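Aerobactin synthase IucC (Klebsiella pneumoniae, PDB 6CN7) probably catalyses the ATP-dependent attachment of a second N-acetyl-N-hydroxylysine to citryl-N-acetyl-N-hydroxylysine, the step that completes the siderophore aerobactin. Local coordinates at residues A[20-23]-A[24-28]; A[410-413]-A[414-418]; A[477-480]-A[481-485]; A[521-524]-A[525-528]. The protein carries 5 engineered substitutions. All coordinates share one frame; numbering follows the deposited sequence.

Contact 1 of 4, residues A[20-23]-A[24-28]; sequences LAEL and EYEQV
The backbone N atoms of Glu24, Tyr25 and Glu26 bond to the carbonyl oxygens of Leu20, Ala21 and Glu22 in the last turns of helix 4-25. The i to i+4 pattern then breaks. Gln27 has positive phi (70°), and the chain turns back so that Val28 N donates to Leu23 O at 2.9 Å. Gln27 N gives a weak bond to Glu24 O. The same turn brings an apolar pair together: Leu23 CD2 meets Val28 CG2 at 3.8 Å. Leu83 and Val86 of helix 76-87 pack against Leu23 and Val28 respectively. On another side, Glu22 OE2 and Glu26 OE2 stand 4.0 Å apart, with their carboxylate planes turned 44° against each other. Both side chains are bent at chi2 and lie side by side, pointing the same way. Lys140 forms a salt bridge with each of these oxygens, and Arg492 with Glu22 OE2, so the two like charges are probably offset. Glu22 OE2 also lies 4.0 Å from Tyr25 CD2, obliquely to the ring. A water donates to Ala21 O (2.8 Å) and to Glu24 OE1 (2.7 Å), bridging backbone and side chain. The other oxygen, Glu24 OE2, takes Ala31 N and pairs with Arg54. Positive phi at Gln27 with two bonds back into the last turn is a Schellman motif, here ending helix 4-25 with an apolar contact between Leu23 and Val28.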
loop_
_atom_site.group_PDB
_atom_site.type_symbol
_atom_site.label_atom_id
_atom_site.label_comp_id
_atom_site.label_asym_id
_atom_site.label_seq_id
_atom_site.Cartn_x
_atom_site.Cartn_y
_atom_site.Cartn_z
ATOM N N LEU A 20 6.047 -31.693 -2.416
ATOM C CA LEU A 20 6.629 -32.960 -1.981
ATOM C C LEU A 20 7.746 -33.401 -2.920
ATOM O O LEU A 20 8.819 -33.824 -2.473
ATOM C CB LEU A 20 5.548 -34.040 -1.900
ATOM C CG LEU A 20 4.472 -33.909 -0.818
ATOM C CD1 LEU A 20 3.431 -35.004 -0.993
ATOM C CD2 LEU A 20 5.075 -33.970 0.581
ATOM N N ALA A 21 7.509 -33.310 -4.230
ATOM C CA ALA A 21 8.478 -33.823 -5.191
ATOM C C ALA A 21 9.779 -33.031 -5.151
ATOM O O ALA A 21 10.866 -33.617 -5.194
ATOM C CB ALA A 21 7.883 -33.800 -6.598
ATOM N N GLU A 22 9.694 -31.701 -5.068
ATOM C CA GLU A 22 10.905 -30.889 -5.098
ATOM C C GLU A 22 11.668 -30.984 -3.780
ATOM O O GLU A 22 12.901 -31.076 -3.776
ATOM C CB GLU A 22 10.557 -29.435 -5.421
ATOM C CG GLU A 22 11.764 -28.554 -5.748
ATOM C CD GLU A 22 12.442 -28.936 -7.050
ATOM O OE1 GLU A 22 11.762 -29.488 -7.939
ATOM O OE2 GLU A 22 13.656 -28.683 -7.184
ATOM N N LEU A 23 10.957 -30.964 -2.650
ATOM C CA LEU A 23 11.632 -31.091 -1.362
ATOM C C LEU A 23 12.249 -32.472 -1.188
ATOM O O LEU A 23 13.266 -32.610 -0.499
ATOM C CB LEU A 23 10.657 -30.799 -0.219
ATOM C CG LEU A 23 10.177 -29.350 -0.103
ATOM C CD1 LEU A 23 9.039 -29.247 0.890
ATOM C CD2 LEU A 23 11.315 -28.430 0.307
ATOM N N GLU A 24 11.655 -33.502 -1.796
ATOM C CA GLU A 24 12.264 -34.830 -1.757
ATOM C C GLU A 24 13.498 -34.882 -2.648
ATOM O O GLU A 24 14.483 -35.555 -2.324
ATOM C CB GLU A 24 11.243 -35.887 -2.181
ATOM C CG GLU A 24 11.548 -37.306 -1.689
ATOM C CD GLU A 24 12.409 -38.106 -2.655
ATOM O OE1 GLU A 24 12.705 -37.602 -3.763
ATOM O OE2 GLU A 24 12.789 -39.248 -2.305
ATOM N N TYR A 25 13.461 -34.169 -3.775
ATOM C CA TYR A 25 14.633 -34.076 -4.638
ATOM C C TYR A 25 15.749 -33.292 -3.960
ATOM O O TYR A 25 16.930 -33.606 -4.137
ATOM C CB TYR A 25 14.247 -33.432 -5.968
ATOM C CG TYR A 25 15.399 -33.302 -6.933
ATOM C CD1 TYR A 25 15.997 -34.426 -7.479
ATOM C CD2 TYR A 25 15.887 -32.055 -7.299
ATOM C CE1 TYR A 25 17.051 -34.314 -8.359
ATOM C CE2 TYR A 25 16.943 -31.935 -8.181
ATOM C CZ TYR A 25 17.520 -33.069 -8.709
ATOM O OH TYR A 25 18.572 -32.959 -9.588
ATOM N N GLU A 26 15.393 -32.270 -3.183
ATOM C CA GLU A 26 16.364 -31.516 -2.399
ATOM C C GLU A 26 16.822 -32.261 -1.151
ATOM O O GLU A 26 17.666 -31.740 -0.416
ATOM C CB GLU A 26 15.775 -30.161 -2.000
ATOM C CG GLU A 26 15.609 -29.188 -3.156
ATOM C CD GLU A 26 16.936 -28.773 -3.763
ATOM O OE1 GLU A 26 17.972 -28.899 -3.077
ATOM O OE2 GLU A 26 16.943 -28.322 -4.928
ATOM N N GLN A 27 16.281 -33.451 -0.891
ATOM C CA GLN A 27 16.680 -34.307 0.222
ATOM C C GLN A 27 16.264 -33.753 1.580
ATOM O O GLN A 27 16.815 -34.160 2.609
ATOM C CB GLN A 27 18.190 -34.574 0.209
ATOM C CG GLN A 27 18.641 -35.424 -0.967
ATOM C CD GLN A 27 20.118 -35.751 -0.921
ATOM O OE1 GLN A 27 20.928 -34.962 -0.430
ATOM N NE2 GLN A 27 20.477 -36.926 -1.425
ATOM N N VAL A 28 15.296 -32.833 1.615
ATOM C CA VAL A 28 14.690 -32.448 2.886
ATOM C C VAL A 28 14.102 -33.672 3.574
ATOM O O VAL A 28 14.124 -33.779 4.806
ATOM C CB VAL A 28 13.629 -31.353 2.656
ATOM C CG1 VAL A 28 12.885 -31.029 3.950
ATOM C CG2 VAL A 28 14.287 -30.102 2.090
HETATM O O HOH W 1 11.764 -36.149 -5.877
#

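Contact 2 of 4, residues A[410-413]-A[414-418]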
loop_
_atom_site.group_PDB
_atom_site.type_symbol
_atom_site.label_atom_id
_atom_site.label_comp_id
_atom_site.label_asym_id
_atom_site.label_seq_id
_atom_site.Cartn_x
_atom_site.Cartn_y
_atom_site.Cartn_z
ATOM N N LEU A 410 25.496 -21.252 -25.588
ATOM C CA LEU A 410 25.809 -20.965 -24.192
ATOM C C LEU A 410 27.067 -21.698 -23.745
ATOM O O LEU A 410 27.902 -21.128 -23.033
ATOM C CB LEU A 410 24.624 -21.346 -23.305
ATOM C CG LEU A 410 23.343 -20.537 -23.529
ATOM C CD1 LEU A 410 22.199 -21.124 -22.725
ATOM C CD2 LEU A 410 23.553 -19.075 -23.166
ATOM N N TYR A 411 27.225 -22.958 -24.151
ATOM C CA TYR A 411 28.413 -23.709 -23.761
ATOM C C TYR A 411 29.651 -23.187 -24.476
ATOM O O TYR A 411 30.737 -23.128 -23.887
ATOM C CB TYR A 411 28.205 -25.193 -24.051
ATOM C CG TYR A 411 29.282 -26.091 -23.492
ATOM C CD1 TYR A 411 29.571 -26.099 -22.134
ATOM C CD2 TYR A 411 29.998 -26.946 -24.318
ATOM C CE1 TYR A 411 30.551 -26.922 -21.615
ATOM C CE2 TYR A 411 30.980 -27.774 -23.809
ATOM C CZ TYR A 411 31.250 -27.759 -22.457
ATOM O OH TYR A 411 32.228 -28.581 -21.946
ATOM N N HIS A 412 29.506 -22.801 -25.746
ATOM C CA HIS A 412 30.627 -22.234 -26.488
ATOM C C HIS A 412 31.057 -20.901 -25.891
ATOM O O HIS A 412 32.253 -20.648 -25.703
ATOM C CB HIS A 412 30.245 -22.070 -27.960
ATOM C CG HIS A 412 31.300 -21.410 -28.792
ATOM N ND1 HIS A 412 32.507 -22.007 -29.079
ATOM C CD2 HIS A 412 31.323 -20.203 -29.406
ATOM C CE1 HIS A 412 33.231 -21.198 -29.830
ATOM N NE2 HIS A 412 32.536 -20.096 -30.042
ATOM N N LEU A 413 30.092 -20.028 -25.591
ATOM C CA LEU A 413 30.414 -18.767 -24.932
ATOM C C LEU A 413 31.239 -19.004 -23.672
ATOM O O LEU A 413 32.209 -18.284 -23.407
ATOM C CB LEU A 413 29.124 -18.014 -24.596
ATOM C CG LEU A 413 29.272 -16.635 -23.944
ATOM C CD1 LEU A 413 30.017 -15.674 -24.856
ATOM C CD2 LEU A 413 27.907 -16.072 -23.582
ATOM N N LEU A 414 30.880 -20.028 -22.893
ATOM C CA LEU A 414 31.588 -20.304 -21.646
ATOM C C LEU A 414 33.002 -20.810 -21.906
ATOM O O LEU A 414 33.973 -20.284 -21.348
ATOM C CB LEU A 414 30.801 -21.321 -20.816
ATOM C CG LEU A 414 31.514 -21.891 -19.584
ATOM C CD1 LEU A 414 31.876 -20.783 -18.608
ATOM C CD2 LEU A 414 30.656 -22.946 -18.905
ATOM N N CYS A 415 33.141 -21.838 -22.747
ATOM C CA CYS A 415 34.434 -22.498 -22.894
ATOM C C CYS A 415 35.444 -21.633 -23.633
ATOM O O CYS A 415 36.649 -21.739 -23.374
ATOM C CB CYS A 415 34.258 -23.832 -23.614
ATOM S SG CYS A 415 33.205 -24.987 -22.723
ATOM N N ARG A 416 34.988 -20.781 -24.550
ATOM C CA ARG A 416 35.896 -19.950 -25.333
ATOM C C ARG A 416 36.189 -18.616 -24.659
ATOM O O ARG A 416 37.338 -18.165 -24.659
ATOM C CB ARG A 416 35.312 -19.709 -26.726
ATOM C CG ARG A 416 36.084 -18.697 -27.589
ATOM C CD ARG A 416 36.766 -19.376 -28.752
ATOM N NE ARG A 416 37.404 -18.426 -29.664
ATOM C CZ ARG A 416 36.959 -18.115 -30.878
ATOM N NH1 ARG A 416 35.862 -18.680 -31.370
ATOM N NH2 ARG A 416 37.625 -17.238 -31.618
ATOM N N TYR A 417 35.173 -17.978 -24.081
ATOM C CA TYR A 417 35.312 -16.638 -23.532
ATOM C C TYR A 417 35.225 -16.599 -22.012
ATOM O O TYR A 417 35.317 -15.515 -21.429
ATOM C CB TYR A 417 34.243 -15.721 -24.135
ATOM C CG TYR A 417 34.288 -15.657 -25.644
ATOM C CD1 TYR A 417 35.262 -14.917 -26.296
ATOM C CD2 TYR A 417 33.357 -16.339 -26.416
ATOM C CE1 TYR A 417 35.315 -14.857 -27.674
ATOM C CE2 TYR A 417 33.396 -16.282 -27.796
ATOM C CZ TYR A 417 34.378 -15.540 -28.418
ATOM O OH TYR A 417 34.426 -15.482 -29.790
ATOM N N GLY A 418 35.050 -17.742 -21.354
ATOM C CA GLY A 418 34.972 -17.757 -19.903
ATOM C C GLY A 418 33.817 -16.955 -19.347
ATOM O O GLY A 418 33.923 -16.411 -18.243
#
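Tyr411 and Cys415, one helical turn apart near the C-terminal end of helix 395-417, form a Cys sulfur-aromatic contact. Cys415 SG lies over one face of the Tyr411 ring, 3.5 Å from its centroid. It is shifted toward the hydroxyl end, and the nearest ring atom is CZ (Cys415 SG to Tyr411 CZ, 3.4 Å). The Tyr411 hydroxyl bonds to Phe533 O, which holds the far end of the ring.

Arg416 can be followed outward from its backbone. Arg416 CB sits 3.4 Å from His412 O and over one face of the His412 ring. CG is anti to the backbone N (chi1 172°) and lies over the face of its neighbour Tyr417. The chain then bends at chi2, and Arg416 CD comes 4.1 Å from His412 CE1. At the tip, Arg416 NH1 reaches 3.9 Å from His412 NE2, and the imidazole meets the edge of the guanidinium with the planes 66° apart. Asp311 OD2 joins these groups: it forms a salt bridge with Arg416 NH1 and hydrogen bonds with His412 NE2 and Tyr417 OH. His412 ND1 is hydrogen-bonded to Tyr519 OH. On the next flank Leu413 crosses Tyr417 at about a right angle, with Leu413 CD1 3.7 Å from Tyr417 CD2.

Contact 3 of 4, residues A[477-480]-A[481-485]; sequences YLIH and DLQTG
The His480 imidazole meets Thr484 at its edge: Thr484 OG1 lies near the ring plane, 3.2 Å from His480 ND1. This is a hydrogen bond in which either atom could be the donor, with an angle of 155°. Thr484 OG1 stands anti to its own carbonyl carbon, and this chi1 of -54° turns it to the His480 side. The two side chains cross one turn apart. The second flat group is the Gln483 amide. Ile479 CG2 sits above its plane, over one face, 3.2 Å from Gln483 CD and 3.1 Å from Gln483 OE1, a close approach. The Gln483 side chain is extended beyond CG, which carries its amide across this methyl.

The backbone departs from a regular alpha helix here. Gln483 N donates to Ile479 O at 2.6 Å, the usual i to i+4 step. Gly485 N instead reaches back five residues to His480 O at 2.7 Å, within a wider pi-type turn at 483-485.

The segment belongs to the first half of helix 475-499. Leu478 and Asp481 touch Ala420 of strand 419-421 and Arg450 of strand 449-452. His480 and Gln483 lean on Ile541 and Ile540 of strand 539-541. Ile479 packs on Phe533, and Gln483 also meets Leu535 and Asn571 in loops.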
loop_
_atom_site.group_PDB
_atom_site.type_symbol
_atom_site.label_atom_id
_atom_site.label_comp_id
_atom_site.label_asym_id
_atom_site.label_seq_id
_atom_site.Cartn_x
_atom_site.Cartn_y
_atom_site.Cartn_z
ATOM N N TYR A 477 32.541 -23.411 -10.274
ATOM C CA TYR A 477 31.442 -22.504 -9.952
ATOM C C TYR A 477 30.549 -22.268 -11.165
ATOM O O TYR A 477 29.323 -22.171 -11.035
ATOM C CB TYR A 477 31.985 -21.164 -9.446
ATOM C CG TYR A 477 32.069 -21.008 -7.942
ATOM C CD1 TYR A 477 30.925 -21.021 -7.154
ATOM C CD2 TYR A 477 33.293 -20.806 -7.316
ATOM C CE1 TYR A 477 31.002 -20.862 -5.779
ATOM C CE2 TYR A 477 33.379 -20.639 -5.946
ATOM C CZ TYR A 477 32.231 -20.672 -5.182
ATOM O OH TYR A 477 32.318 -20.512 -3.818
ATOM N N LEU A 478 31.145 -22.174 -12.357
ATOM C CA LEU A 478 30.409 -21.713 -13.528
ATOM C C LEU A 478 29.643 -22.830 -14.221
ATOM O O LEU A 478 28.641 -22.556 -14.888
ATOM C CB LEU A 478 31.371 -21.053 -14.518
ATOM C CG LEU A 478 32.063 -19.781 -14.017
ATOM C CD1 LEU A 478 33.027 -19.262 -15.067
ATOM C CD2 LEU A 478 31.045 -18.707 -13.650
ATOM N N ILE A 479 30.088 -24.081 -14.092
ATOM C CA ILE A 479 29.341 -25.188 -14.685
ATOM C C ILE A 479 27.899 -25.178 -14.199
ATOM O O ILE A 479 26.965 -25.413 -14.974
ATOM C CB ILE A 479 30.035 -26.528 -14.367
ATOM C CG1 ILE A 479 31.335 -26.656 -15.162
ATOM C CG2 ILE A 479 29.114 -27.716 -14.670
ATOM C CD1 ILE A 479 31.142 -26.699 -16.669
ATOM N N HIS A 480 27.694 -24.902 -12.909
ATOM C CA HIS A 480 26.350 -24.984 -12.343
ATOM C C HIS A 480 25.401 -24.007 -13.025
ATOM O O HIS A 480 24.223 -24.318 -13.235
ATOM C CB HIS A 480 26.402 -24.732 -10.839
ATOM C CG HIS A 480 27.121 -25.803 -10.082
ATOM N ND1 HIS A 480 26.542 -27.015 -9.778
ATOM C CD2 HIS A 480 28.380 -25.852 -9.585
ATOM C CE1 HIS A 480 27.408 -27.762 -9.120
ATOM N NE2 HIS A 480 28.532 -27.080 -8.990
ATOM N N ASP A 481 25.892 -22.816 -13.377
ATOM C CA ASP A 481 25.074 -21.878 -14.140
ATOM C C ASP A 481 24.471 -22.546 -15.368
ATOM O O ASP A 481 23.420 -22.116 -15.859
ATOM C CB ASP A 481 25.908 -20.657 -14.556
ATOM C CG ASP A 481 25.532 -19.395 -13.788
ATOM O OD1 ASP A 481 24.644 -19.463 -12.913
ATOM O OD2 ASP A 481 26.127 -18.327 -14.064
ATOM N N LEU A 482 25.115 -23.595 -15.875
ATOM C CA LEU A 482 24.619 -24.346 -17.021
ATOM C C LEU A 482 24.061 -25.711 -16.650
ATOM O O LEU A 482 23.053 -26.130 -17.221
ATOM C CB LEU A 482 25.736 -24.523 -18.057
ATOM C CG LEU A 482 25.324 -25.167 -19.384
ATOM C CD1 LEU A 482 24.196 -24.388 -20.053
ATOM C CD2 LEU A 482 26.519 -25.270 -20.318
ATOM N N GLN A 483 24.692 -26.425 -15.714
ATOM C CA GLN A 483 24.141 -27.694 -15.250
ATOM C C GLN A 483 22.907 -27.464 -14.392
ATOM O O GLN A 483 21.794 -27.864 -14.750
ATOM C CB GLN A 483 25.193 -28.473 -14.459
ATOM C CG GLN A 483 26.125 -29.308 -15.304
ATOM C CD GLN A 483 27.054 -30.156 -14.463
ATOM O OE1 GLN A 483 27.316 -29.844 -13.302
ATOM N NE2 GLN A 483 27.553 -31.242 -15.041
ATOM N N THR A 484 23.090 -26.816 -13.242
ATOM C CA THR A 484 21.964 -26.542 -12.358
ATOM C C THR A 484 21.004 -25.541 -12.990
ATOM O O THR A 484 19.781 -25.688 -12.880
ATOM C CB THR A 484 22.472 -26.021 -11.012
ATOM O OG1 THR A 484 23.423 -26.943 -10.464
ATOM C CG2 THR A 484 21.324 -25.847 -10.031
ATOM N N GLY A 485 21.540 -24.524 -13.668
ATOM C CA GLY A 485 20.699 -23.442 -14.151
ATOM C C GLY A 485 19.826 -23.834 -15.328
ATOM O O GLY A 485 18.660 -23.439 -15.401
#

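Contact 4 of 4, residues A[521-524]-A[525-528]; sequences QEHP and QMSA
His523 CG and Met526 CG both stand anti to their own carbonyl carbons, which lays the imidazole and the thioether side by side, pointing the same way. Gln525 folds differently. Its CG sits between the backbone N and the carbonyl carbon (chi1 74°), and a bend at chi2 brings the amide back over the preceding residues. Gln525 NE2 ends near the plane of the imidazole, at its edge, 3.6 Å from His523 CD2. The amide and ring planes are 53° apart. Gln525 OE1 turns toward the proline and comes 3.4 Å from Pro524 CD. Met526 CE lies 3.8 Å from His523 CD2, obliquely to the ring. Met526 SD is 4.9 Å from the centroid of the His523 ring, also oblique, which makes a loose Met-aromatic contact.

Two i to i+3 bonds make a short 3-10 turn at Pro524-Gln525. Met526 N donates to His523 O at 3.0 Å, and Ser527 N to Pro524 O at 3.2 Å. The turn links helix 505-521 to helix 527-532, with Met526 at the N-cap position.

The ring nitrogens of His523 bond elsewhere: NE2 with Thr313 OG1 and ND1 with Tyr519 O. With both nitrogens engaged, the ring's rotation is probably fixed. No hydrogen bond joins the ring to Gln525 or Met526; they touch His523 CB and CD2 by van der Waals contact, Gln525 NE2 at the ring edge and Met526 CE obliquely.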
loop_
_atom_site.group_PDB
_atom_site.type_symbol
_atom_site.label_atom_id
_atom_site.label_comp_id
_atom_site.label_asym_id
_atom_site.label_seq_id
_atom_site.Cartn_x
_atom_site.Cartn_y
_atom_site.Cartn_z
ATOM N N GLN A 521 33.969 -32.065 -31.000
ATOM C CA GLN A 521 34.784 -32.566 -32.101
ATOM C C GLN A 521 35.159 -31.441 -33.056
ATOM O O GLN A 521 36.296 -31.372 -33.535
ATOM C CB GLN A 521 34.039 -33.662 -32.865
ATOM C CG GLN A 521 34.228 -35.069 -32.328
ATOM C CD GLN A 521 33.746 -36.123 -33.308
ATOM O OE1 GLN A 521 33.344 -35.807 -34.428
ATOM N NE2 GLN A 521 33.785 -37.384 -32.893
ATOM N N GLU A 522 34.212 -30.547 -33.344
ATOM C CA GLU A 522 34.436 -29.476 -34.303
ATOM C C GLU A 522 35.408 -28.415 -33.801
ATOM O O GLU A 522 35.754 -27.509 -34.567
ATOM C CB GLU A 522 33.098 -28.825 -34.664
ATOM C CG GLU A 522 32.111 -29.781 -35.324
ATOM C CD GLU A 522 30.748 -29.159 -35.562
ATOM O OE1 GLU A 522 30.477 -28.070 -35.007
ATOM O OE2 GLU A 522 29.947 -29.761 -36.311
ATOM N N HIS A 523 35.856 -28.500 -32.549
ATOM C CA HIS A 523 36.758 -27.505 -31.969
ATOM C C HIS A 523 37.874 -28.209 -31.205
ATOM O O HIS A 523 37.998 -28.074 -29.984
ATOM C CB HIS A 523 35.984 -26.545 -31.066
ATOM C CG HIS A 523 34.951 -25.741 -31.793
ATOM N ND1 HIS A 523 33.700 -26.233 -32.095
ATOM C CD2 HIS A 523 34.992 -24.483 -32.291
ATOM C CE1 HIS A 523 33.009 -25.309 -32.738
ATOM N NE2 HIS A 523 33.771 -24.238 -32.873
ATOM N N PRO A 524 38.721 -28.964 -31.907
ATOM C CA PRO A 524 39.802 -29.685 -31.216
ATOM C C PRO A 524 40.817 -28.768 -30.558
ATOM O O PRO A 524 41.507 -29.200 -29.626
ATOM C CB PRO A 524 40.438 -30.520 -32.335
ATOM C CG PRO A 524 40.141 -29.764 -33.583
ATOM C CD PRO A 524 38.798 -29.118 -33.370
ATOM N N GLN A 525 40.930 -27.518 -31.009
ATOM C CA GLN A 525 41.844 -26.571 -30.383
ATOM C C GLN A 525 41.395 -26.156 -28.986
ATOM O O GLN A 525 42.142 -25.451 -28.300
ATOM C CB GLN A 525 42.008 -25.329 -31.268
ATOM C CG GLN A 525 40.814 -24.366 -31.286
ATOM C CD GLN A 525 39.650 -24.876 -32.110
ATOM O OE1 GLN A 525 39.746 -25.912 -32.772
ATOM N NE2 GLN A 525 38.543 -24.147 -32.078
ATOM N N MET A 526 40.201 -26.565 -28.557
ATOM C CA MET A 526 39.697 -26.274 -27.220
ATOM C C MET A 526 39.669 -27.515 -26.338
ATOM O O MET A 526 38.961 -27.535 -25.326
ATOM C CB MET A 526 38.297 -25.669 -27.300
ATOM C CG MET A 526 38.199 -24.412 -28.131
ATOM S SD MET A 526 36.481 -23.900 -28.311
ATOM C CE MET A 526 36.688 -22.558 -29.453
ATOM N N SER A 527 40.418 -28.555 -26.712
ATOM C CA SER A 527 40.436 -29.788 -25.933
ATOM C C SER A 527 40.596 -29.506 -24.443
ATOM O O SER A 527 39.917 -30.118 -23.610
ATOM C CB SER A 527 41.564 -30.692 -26.432
ATOM O OG SER A 527 41.675 -31.860 -25.640
ATOM N N ALA A 528 41.481 -28.572 -24.088
ATOM C CA ALA A 528 41.726 -28.282 -22.679
ATOM C C ALA A 528 40.561 -27.524 -22.055
ATOM O O ALA A 528 40.153 -27.823 -20.927
ATOM C CB ALA A 528 43.023 -27.491 -22.526
#

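Contacts 2, 3 and 4 form a connected series within the FhuF-like region. Contact 2 is the middle member, with its centre about 12 Å from the centres of contacts 3 and 4. It touches contact 3 where Tyr411 CD1 meets Leu482 CD2 at 3.6 Å and Leu414 packs on Leu478. Toward contact 4, Arg416 CD meets Met526 CE at 3.3 Å. Met526 CE also lies 3.7 Å from His412 CE1, and the His412 and His523 rings meet. Contacts 3 and 4 do not touch; their nearest atoms are about 10 Å apart. Contact 1 stands apart, with nearest atoms about 7 Å from contact 3. Helix 475-499 spans that gap, carrying contact 3 and also Arg492, which pairs with Glu22.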